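Local coordinates for protein proteasome accessory factor B/C (PafBC) (PDB 6SJ9) that probably regulates transcription in the bacterial DNA damage response, combining winged helix-turn-helix and WYL domains in a single chain, at residues Thr344-Leu349 with Phe574-Phe579; Glu97-Leu102 with Lys386-Ser391. All blocks are in the same frame, centred on the assembly; numbering follows the deposited sequence.

Interaction 1: residues Thr344-Leu349 with Phe574-Phe579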
ATOM      1  N   THR A 344      -9.324   0.524   8.207  1.00 37.84           N
ATOM      2  CA  THR A 344      -8.209   0.874   9.077  1.00 35.33           C
ATOM      3  C   THR A 344      -8.417   2.218   9.748  1.00 33.98           C
ATOM      4  O   THR A 344      -8.752   3.200   9.093  1.00 37.75           O
ATOM      5  CB  THR A 344      -6.957   0.869   8.222  1.00 39.03           C
ATOM      6  OG1 THR A 344      -6.942  -0.397   7.549  1.00 40.15           O
ATOM      7  CG2 THR A 344      -5.669   1.040   9.094  1.00 33.19           C
ATOM      8  N   SER A 345      -8.215   2.259  11.054  1.00 32.21           N
ATOM      9  CA  SER A 345      -8.348   3.471  11.854  1.00 37.31           C
ATOM     10  C   SER A 345      -6.991   4.129  12.131  1.00 36.40           C
ATOM     11  O   SER A 345      -5.929   3.566  11.912  1.00 35.18           O
ATOM     12  CB  SER A 345      -9.014   3.150  13.200  1.00 39.69           C
ATOM     13  OG  SER A 345      -8.179   2.260  13.923  1.00 39.68           O
ATOM     14  N   GLU A 346      -7.057   5.339  12.664  1.00 33.89           N
ATOM     15  CA  GLU A 346      -5.842   6.022  13.109  1.00 40.50           C
ATOM     16  C   GLU A 346      -5.158   5.267  14.262  1.00 38.02           C
ATOM     17  O   GLU A 346      -3.936   5.184  14.292  1.00 33.63           O
ATOM     18  CB  GLU A 346      -6.169   7.461  13.510  1.00 35.29           C
ATOM     19  CG  GLU A 346      -6.588   8.269  12.275  1.00 35.38           C
ATOM     20  CD  GLU A 346      -6.782   9.776  12.545  1.00 42.49           C
ATOM     21  OE1 GLU A 346      -7.003  10.129  13.711  1.00 44.25           O
ATOM     22  OE2 GLU A 346      -6.658  10.583  11.611  1.00 44.03           O
ATOM     23  N   ASP A 347      -5.915   4.696  15.206  1.00 34.42           N
ATOM     24  CA  ASP A 347      -5.280   3.881  16.251  1.00 43.34           C
ATOM     25  C   ASP A 347      -4.471   2.729  15.639  1.00 38.36           C
ATOM     26  O   ASP A 347      -3.343   2.451  16.050  1.00 35.04           O
ATOM     27  CB  ASP A 347      -6.340   3.295  17.204  1.00 46.45           C
ATOM     28  CG  ASP A 347      -6.866   4.316  18.240  1.00 53.43           C
ATOM     29  OD1 ASP A 347      -6.289   5.419  18.343  1.00 54.33           O
ATOM     30  OD2 ASP A 347      -7.864   3.989  18.966  1.00 56.90           O
ATOM     31  N   GLN A 348      -5.026   2.071  14.629  1.00 34.62           N
ATOM     32  CA  GLN A 348      -4.323   0.943  14.029  1.00 35.32           C
ATOM     33  C   GLN A 348      -3.080   1.408  13.268  1.00 37.59           C
ATOM     34  O   GLN A 348      -2.025   0.756  13.315  1.00 35.10           O
ATOM     35  CB  GLN A 348      -5.282   0.167  13.111  1.00 36.16           C
ATOM     36  CG  GLN A 348      -4.688  -1.066  12.479  1.00 41.74           C
ATOM     37  CD  GLN A 348      -5.757  -1.933  11.823  1.00 46.04           C
ATOM     38  OE1 GLN A 348      -6.807  -1.425  11.395  1.00 47.99           O
ATOM     39  NE2 GLN A 348      -5.506  -3.237  11.760  1.00 44.98           N
ATOM     40  N   LEU A 349      -3.179   2.540  12.583  1.00 31.23           N
ATOM     41  CA  LEU A 349      -2.002   3.055  11.902  1.00 38.58           C
ATOM     42  C   LEU A 349      -0.924   3.430  12.894  1.00 37.14           C
ATOM     43  O   LEU A 349       0.240   3.109  12.682  1.00 33.96           O
ATOM     44  CB  LEU A 349      -2.343   4.269  11.049  1.00 39.76           C
ATOM     45  CG  LEU A 349      -3.193   3.814   9.865  1.00 43.08           C
ATOM     46  CD1 LEU A 349      -3.801   5.058   9.429  1.00 31.46           C
ATOM     47  CD2 LEU A 349      -2.433   3.134   8.716  1.00 37.84           C
ATOM     48  N   PHE A 574     -13.626   5.106  14.232  1.00 98.81           N
ATOM     49  CA  PHE A 574     -13.972   5.288  12.844  1.00 79.34           C
ATOM     50  C   PHE A 574     -12.725   5.160  11.984  1.00 58.03           C
ATOM     51  O   PHE A 574     -11.585   5.192  12.474  1.00 49.41           O
ATOM     52  CB  PHE A 574     -14.721   6.612  12.574  1.00 81.86           C
ATOM     53  CG  PHE A 574     -13.992   7.879  12.947  1.00 82.56           C
ATOM     54  CD1 PHE A 574     -13.308   8.600  11.976  1.00 78.89           C
ATOM     55  CD2 PHE A 574     -14.080   8.404  14.237  1.00 85.36           C
ATOM     56  CE1 PHE A 574     -12.670   9.803  12.289  1.00 79.47           C
ATOM     57  CE2 PHE A 574     -13.448   9.614  14.559  1.00 85.53           C
ATOM     58  CZ  PHE A 574     -12.741  10.308  13.579  1.00 82.92           C
ATOM     59  N   PRO A 575     -12.912   4.938  10.702  1.00 46.03           N
ATOM     60  CA  PRO A 575     -11.760   4.751   9.835  1.00 38.81           C
ATOM     61  C   PRO A 575     -10.909   6.021   9.760  1.00 39.25           C
ATOM     62  O   PRO A 575     -11.386   7.148   9.915  1.00 38.49           O
ATOM     63  CB  PRO A 575     -12.392   4.397   8.490  1.00 34.58           C
ATOM     64  CG  PRO A 575     -13.820   3.950   8.820  1.00 35.64           C
ATOM     65  CD  PRO A 575     -14.195   4.786   9.986  1.00 40.92           C
ATOM     66  N   ALA A 576      -9.628   5.817   9.504  1.00 34.94           N
ATOM     67  CA  ALA A 576      -8.775   6.941   9.199  1.00 34.18           C
ATOM     68  C   ALA A 576      -9.178   7.522   7.837  1.00 35.54           C
ATOM     69  O   ALA A 576      -9.939   6.915   7.070  1.00 35.58           O
ATOM     70  CB  ALA A 576      -7.335   6.464   9.159  1.00 28.77           C
ATOM     71  N   ARG A 577      -8.636   8.689   7.520  1.00 32.65           N
ATOM     72  CA  ARG A 577      -9.216   9.512   6.476  1.00 38.87           C
ATOM     73  C   ARG A 577      -9.199   8.857   5.093  1.00 43.15           C
ATOM     74  O   ARG A 577     -10.105   9.115   4.290  1.00 42.62           O
ATOM     75  CB  ARG A 577      -8.493  10.852   6.427  1.00 39.90           C
ATOM     76  CG  ARG A 577      -8.961  11.790   7.485  1.00 39.02           C
ATOM     77  CD  ARG A 577      -8.097  13.079   7.435  1.00 40.53           C
ATOM     78  NE  ARG A 577      -6.778  12.864   8.031  1.00 42.92           N
ATOM     79  CZ  ARG A 577      -5.912  13.851   8.303  1.00 46.58           C
ATOM     80  NH1 ARG A 577      -6.240  15.120   8.041  1.00 42.89           N
ATOM     81  NH2 ARG A 577      -4.732  13.578   8.860  1.00 42.46           N
ATOM     82  N   LEU A 578      -8.171   8.073   4.757  1.00 39.73           N
ATOM     83  CA  LEU A 578      -8.134   7.418   3.450  1.00 35.82           C
ATOM     84  C   LEU A 578      -8.916   6.119   3.426  1.00 36.03           C
ATOM     85  O   LEU A 578      -8.826   5.387   2.432  1.00 39.18           O
ATOM     86  CB  LEU A 578      -6.677   7.115   3.026  1.00 35.14           C
ATOM     87  CG  LEU A 578      -5.906   8.383   2.698  1.00 38.46           C
ATOM     88  CD1 LEU A 578      -4.443   8.101   2.375  1.00 36.38           C
ATOM     89  CD2 LEU A 578      -6.620   9.027   1.477  1.00 40.95           C
ATOM     90  N   PHE A 579      -9.591   5.762   4.515  1.00 38.08           N
ATOM     91  CA  PHE A 579     -10.264   4.478   4.613  1.00 37.96           C
ATOM     92  C   PHE A 579     -11.792   4.557   4.804  1.00 38.80           C
ATOM     93  O   PHE A 579     -12.456   3.503   4.854  1.00 38.45           O
ATOM     94  CB  PHE A 579      -9.613   3.669   5.740  1.00 35.80           C
ATOM     95  CG  PHE A 579      -8.164   3.296   5.467  1.00 36.06           C
ATOM     96  CD1 PHE A 579      -7.142   4.137   5.832  1.00 33.54           C
ATOM     97  CD2 PHE A 579      -7.851   2.139   4.756  1.00 37.75           C
ATOM     98  CE1 PHE A 579      -5.815   3.816   5.613  1.00 33.30           C
ATOM     99  CE2 PHE A 579      -6.503   1.760   4.541  1.00 35.67           C
ATOM    100  CZ  PHE A 579      -5.476   2.615   4.958  1.00 34.77           C
TER
HETATM  101  O   HOH W   1      -6.730  10.255   9.199  1.00 42.28           O
HETATM  102  O   HOH W   2      -9.352   6.765  13.215  1.00 46.41           O

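Interaction 2: residues Glu97-Leu102 with Lys386-Ser391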
ATOM      1  N   GLU A  97      13.246   2.446   8.644  1.00 46.58           N
ATOM      2  CA  GLU A  97      12.814   3.429   7.652  1.00 43.37           C
ATOM      3  C   GLU A  97      12.087   2.792   6.477  1.00 43.85           C
ATOM      4  O   GLU A  97      11.122   3.358   5.958  1.00 43.11           O
ATOM      5  CB  GLU A  97      14.010   4.217   7.116  1.00 41.17           C
ATOM      6  CG  GLU A  97      14.616   5.077   8.142  1.00 47.32           C
ATOM      7  CD  GLU A  97      15.944   5.716   7.660  1.00 50.74           C
ATOM      8  OE1 GLU A  97      16.572   5.175   6.736  1.00 50.09           O
ATOM      9  OE2 GLU A  97      16.335   6.743   8.251  1.00 52.63           O
ATOM     10  N   SER A  98      12.608   1.670   5.977  1.00 42.07           N
ATOM     11  CA  SER A  98      11.994   0.988   4.858  1.00 39.59           C
ATOM     12  C   SER A  98      10.621   0.448   5.204  1.00 41.74           C
ATOM     13  O   SER A  98       9.738   0.429   4.338  1.00 43.78           O
ATOM     14  CB  SER A  98      12.891  -0.172   4.423  1.00 46.37           C
ATOM     15  OG  SER A  98      14.210   0.294   4.157  1.00 52.43           O
ATOM     16  N   THR A  99      10.424   0.001   6.453  1.00 41.80           N
ATOM     17  CA  THR A  99       9.112  -0.519   6.828  1.00 39.73           C
ATOM     18  C   THR A  99       8.085   0.606   6.944  1.00 40.03           C
ATOM     19  O   THR A  99       6.980   0.480   6.431  1.00 39.55           O
ATOM     20  CB  THR A  99       9.197  -1.291   8.151  1.00 40.19           C
ATOM     21  OG1 THR A  99      10.250  -2.254   8.066  1.00 40.47           O
ATOM     22  CG2 THR A  99       7.876  -1.998   8.458  1.00 37.13           C
ATOM     23  N   VAL A 100       8.467   1.739   7.541  1.00 41.38           N
ATOM     24  CA  VAL A 100       7.584   2.897   7.578  1.00 41.03           C
ATOM     25  C   VAL A 100       7.209   3.310   6.171  1.00 43.78           C
ATOM     26  O   VAL A 100       6.038   3.536   5.844  1.00 45.12           O
ATOM     27  CB  VAL A 100       8.271   4.065   8.290  1.00 40.68           C
ATOM     28  CG1 VAL A 100       7.374   5.362   8.117  1.00 37.98           C
ATOM     29  CG2 VAL A 100       8.521   3.728   9.709  1.00 35.04           C
ATOM     30  N   LEU A 101       8.211   3.356   5.303  1.00 45.87           N
ATOM     31  CA  LEU A 101       7.992   3.745   3.921  1.00 44.99           C
ATOM     32  C   LEU A 101       6.985   2.836   3.243  1.00 48.14           C
ATOM     33  O   LEU A 101       6.303   3.246   2.301  1.00 51.96           O
ATOM     34  CB  LEU A 101       9.332   3.724   3.206  1.00 41.15           C
ATOM     35  CG  LEU A 101       9.366   4.508   1.932  1.00 41.77           C
ATOM     36  CD1 LEU A 101       9.106   5.929   2.292  1.00 38.66           C
ATOM     37  CD2 LEU A 101      10.705   4.315   1.365  1.00 40.68           C
ATOM     38  N   LEU A 102       6.933   1.579   3.671  1.00 48.55           N
ATOM     39  CA  LEU A 102       5.999   0.607   3.129  1.00 46.57           C
ATOM     40  C   LEU A 102       4.555   0.949   3.474  1.00 49.04           C
ATOM     41  O   LEU A 102       3.661   0.854   2.627  1.00 51.07           O
ATOM     42  CB  LEU A 102       6.362  -0.753   3.702  1.00 50.80           C
ATOM     43  CG  LEU A 102       5.536  -1.971   3.378  1.00 53.47           C
ATOM     44  CD1 LEU A 102       5.190  -1.946   1.901  1.00 55.76           C
ATOM     45  CD2 LEU A 102       6.433  -3.200   3.708  1.00 52.07           C
ATOM     46  N   LYS A 386      -0.077  -8.479   8.856  1.00 36.74           N
ATOM     47  CA  LYS A 386      -0.385  -8.810   7.462  1.00 37.75           C
ATOM     48  C   LYS A 386      -0.647  -7.542   6.648  1.00 36.52           C
ATOM     49  O   LYS A 386      -0.243  -7.452   5.491  1.00 39.34           O
ATOM     50  CB  LYS A 386      -1.603  -9.755   7.387  1.00 39.89           C
ATOM     51  CG  LYS A 386      -1.282 -11.252   7.804  1.00 42.39           C
ATOM     52  CD  LYS A 386      -2.595 -12.041   8.133  1.00 41.20           C
ATOM     53  CE  LYS A 386      -3.704 -11.953   7.028  1.00 45.09           C
ATOM     54  NZ  LYS A 386      -4.997 -12.580   7.540  1.00 49.95           N
ATOM     55  N   ILE A 387      -1.352  -6.565   7.222  1.00 38.92           N
ATOM     56  CA  ILE A 387      -1.554  -5.300   6.514  1.00 34.40           C
ATOM     57  C   ILE A 387      -0.218  -4.634   6.254  1.00 36.78           C
ATOM     58  O   ILE A 387       0.050  -4.142   5.153  1.00 38.98           O
ATOM     59  CB  ILE A 387      -2.465  -4.363   7.330  1.00 35.73           C
ATOM     60  CG1 ILE A 387      -3.886  -4.920   7.368  1.00 35.35           C
ATOM     61  CG2 ILE A 387      -2.450  -2.932   6.666  1.00 38.12           C
ATOM     62  CD1 ILE A 387      -4.680  -4.396   8.525  1.00 35.92           C
ATOM     63  N   LEU A 388       0.661  -4.640   7.264  1.00 36.40           N
ATOM     64  CA  LEU A 388       1.894  -3.883   7.174  1.00 39.95           C
ATOM     65  C   LEU A 388       2.914  -4.544   6.233  1.00 44.64           C
ATOM     66  O   LEU A 388       3.510  -3.869   5.377  1.00 43.48           O
ATOM     67  CB  LEU A 388       2.521  -3.719   8.578  1.00 34.38           C
ATOM     68  CG  LEU A 388       3.896  -3.027   8.628  1.00 35.48           C
ATOM     69  CD1 LEU A 388       3.679  -1.579   8.191  1.00 39.83           C
ATOM     70  CD2 LEU A 388       4.519  -3.029  10.040  1.00 36.51           C
ATOM     71  N   ILE A 389       3.165  -5.844   6.386  1.00 42.78           N
ATOM     72  CA  ILE A 389       4.316  -6.454   5.713  1.00 40.05           C
ATOM     73  C   ILE A 389       3.950  -7.607   4.802  1.00 38.40           C
ATOM     74  O   ILE A 389       4.853  -8.216   4.231  1.00 45.99           O
ATOM     75  CB  ILE A 389       5.377  -6.950   6.722  1.00 42.20           C
ATOM     76  CG1 ILE A 389       4.784  -8.061   7.589  1.00 45.51           C
ATOM     77  CG2 ILE A 389       5.965  -5.884   7.561  1.00 39.66           C
ATOM     78  CD1 ILE A 389       5.833  -8.693   8.480  1.00 48.21           C
ATOM     79  N   CYS A 390       2.679  -7.989   4.710  1.00 36.38           N
ATOM     80  CA  CYS A 390       2.241  -9.094   3.848  1.00 43.31           C
ATOM     81  C   CYS A 390       1.297  -8.612   2.765  1.00 46.55           C
ATOM     82  O   CYS A 390       0.458  -9.376   2.277  1.00 50.55           O
ATOM     83  CB  CYS A 390       1.558 -10.218   4.667  1.00 43.48           C
ATOM     84  SG  CYS A 390       2.567 -10.815   6.070  1.00 50.86           S
ATOM     85  N   SER A 391       1.386  -7.339   2.415  1.00 48.34           N
ATOM     86  CA  SER A 391       0.479  -6.739   1.462  1.00 45.62           C
ATOM     87  C   SER A 391       1.161  -6.463   0.167  1.00 44.18           C
ATOM     88  O   SER A 391       0.570  -5.797  -0.684  1.00 44.72           O
ATOM     89  CB  SER A 391      -0.128  -5.447   1.995  1.00 48.95           C
ATOM     90  OG  SER A 391      -1.028  -5.773   3.013  1.00 53.88           O
TER

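Interaction 1: residues Thr344-Leu349 with Phe574-Phe579
Thr344 lies over the ring of Phe579. CB of Thr344 is 3.7 Å from the ring centre and 7° off its normal, a CH-pi contact square over the face, while OG1 stands over the same face near CE2. With CG of Phe579 anti to its own carbonyl carbon (chi1 -65°), the ring leaves its backbone on the side of Thr344. Further apolar contacts gather at Ala576, whose CB meets Glu346 CG at 3.7 Å and Leu349 CD1 at 3.8 Å. An alanine in place of Phe579 would probably leave Thr344 CB without its flat aromatic floor and open a gap beside Leu349.

In the backbone, Ala576 N donates to Thr344 O over 2.8 Å. Ser345 then takes the N-cap position of helix 346-360, the first helix of the PafC helix-turn-helix domain, its OG accepting from Gln348 N at 3.2 Å. This helix start is thereby fastened to the connection between strands 562-563 and 586-592, in which the partner segment lies.

Water and charge complete the contact. One water bridges Glu346 N and Phe574 O, at 2.8 Å from each; another accepts from Arg577 N and NE. Glu346 OE2 and Arg577 NE are opposite charges 4.2 Å apart, but the oxygen lies well out of the guanidinium plane and no N-H points at it, so this is not a salt bridge. Each has a stronger mate: Arg526 for Glu346, Asp442 for Arg577.

Interaction 2: residues Glu97-Leu102 with Lys386-Ser391
Three side chains, Thr99, Leu102 and Leu388, share one choice of first torsion that brings them together: CG2 of Thr99, CG of Leu102 (chi1 177°) and CG of Leu388 (chi1 175°) all stand anti to their own backbone N. In Thr99 this places the methyl for the contact, whereas the hydroxyl, beside the backbone N, bonds back to the carbonyl of Pro95 one turn earlier. The methyl CG2 meets the isobutyl branch of Leu388, 3.9 Å from CD2 and 4.1 Å from CG, the two side chains crossing at about a right angle. It also comes within 4.4 Å of Ile389 CG2, the looser of its neighbours.

Leu102 works against the backbone instead. Its CG and CD2 each lie 3.4 Å from Leu388 O, so that an apolar branch is pressed on a carbonyl near the end of the helix. CD2 reaches on to Ile389 CA. Just past this point, Cys390 is the first residue to leave helical geometry.

Neighbours extend the buried patch: Val356 touches Thr99 and Leu359 touches Leu388, both from helix 346-360, and Gln106 NE2 bonds to Ile387 O. Helix 378-389 is the third helix of the PafC helix-turn-helix domain, probably corresponding to the recognition helix of winged helix-turn-helix proteins, and here its C-terminal end packs on the long helix 95-118.

Followed from the N terminus, the chain meets helix 95-118 first, where interaction 2 opens, and runs through the first WYL and WCX domains before interaction 1 opens at 344-349. Interaction 2 closes at 386-391, and interaction 1 only at 574-579, after strand 562-563. The two loops therefore cross instead of nesting, with centres about 16 Å apart. They meet where Gln348 NE2 packs on Ile387 CD1 at 3.5 Å. Together they tie the PafC helix-turn-helix domain on one side to helix 95-118 and on another to the connection between strands 562-563 and 586-592, and Leu103 and Leu107 of helix 95-118 touch interaction 1 as well.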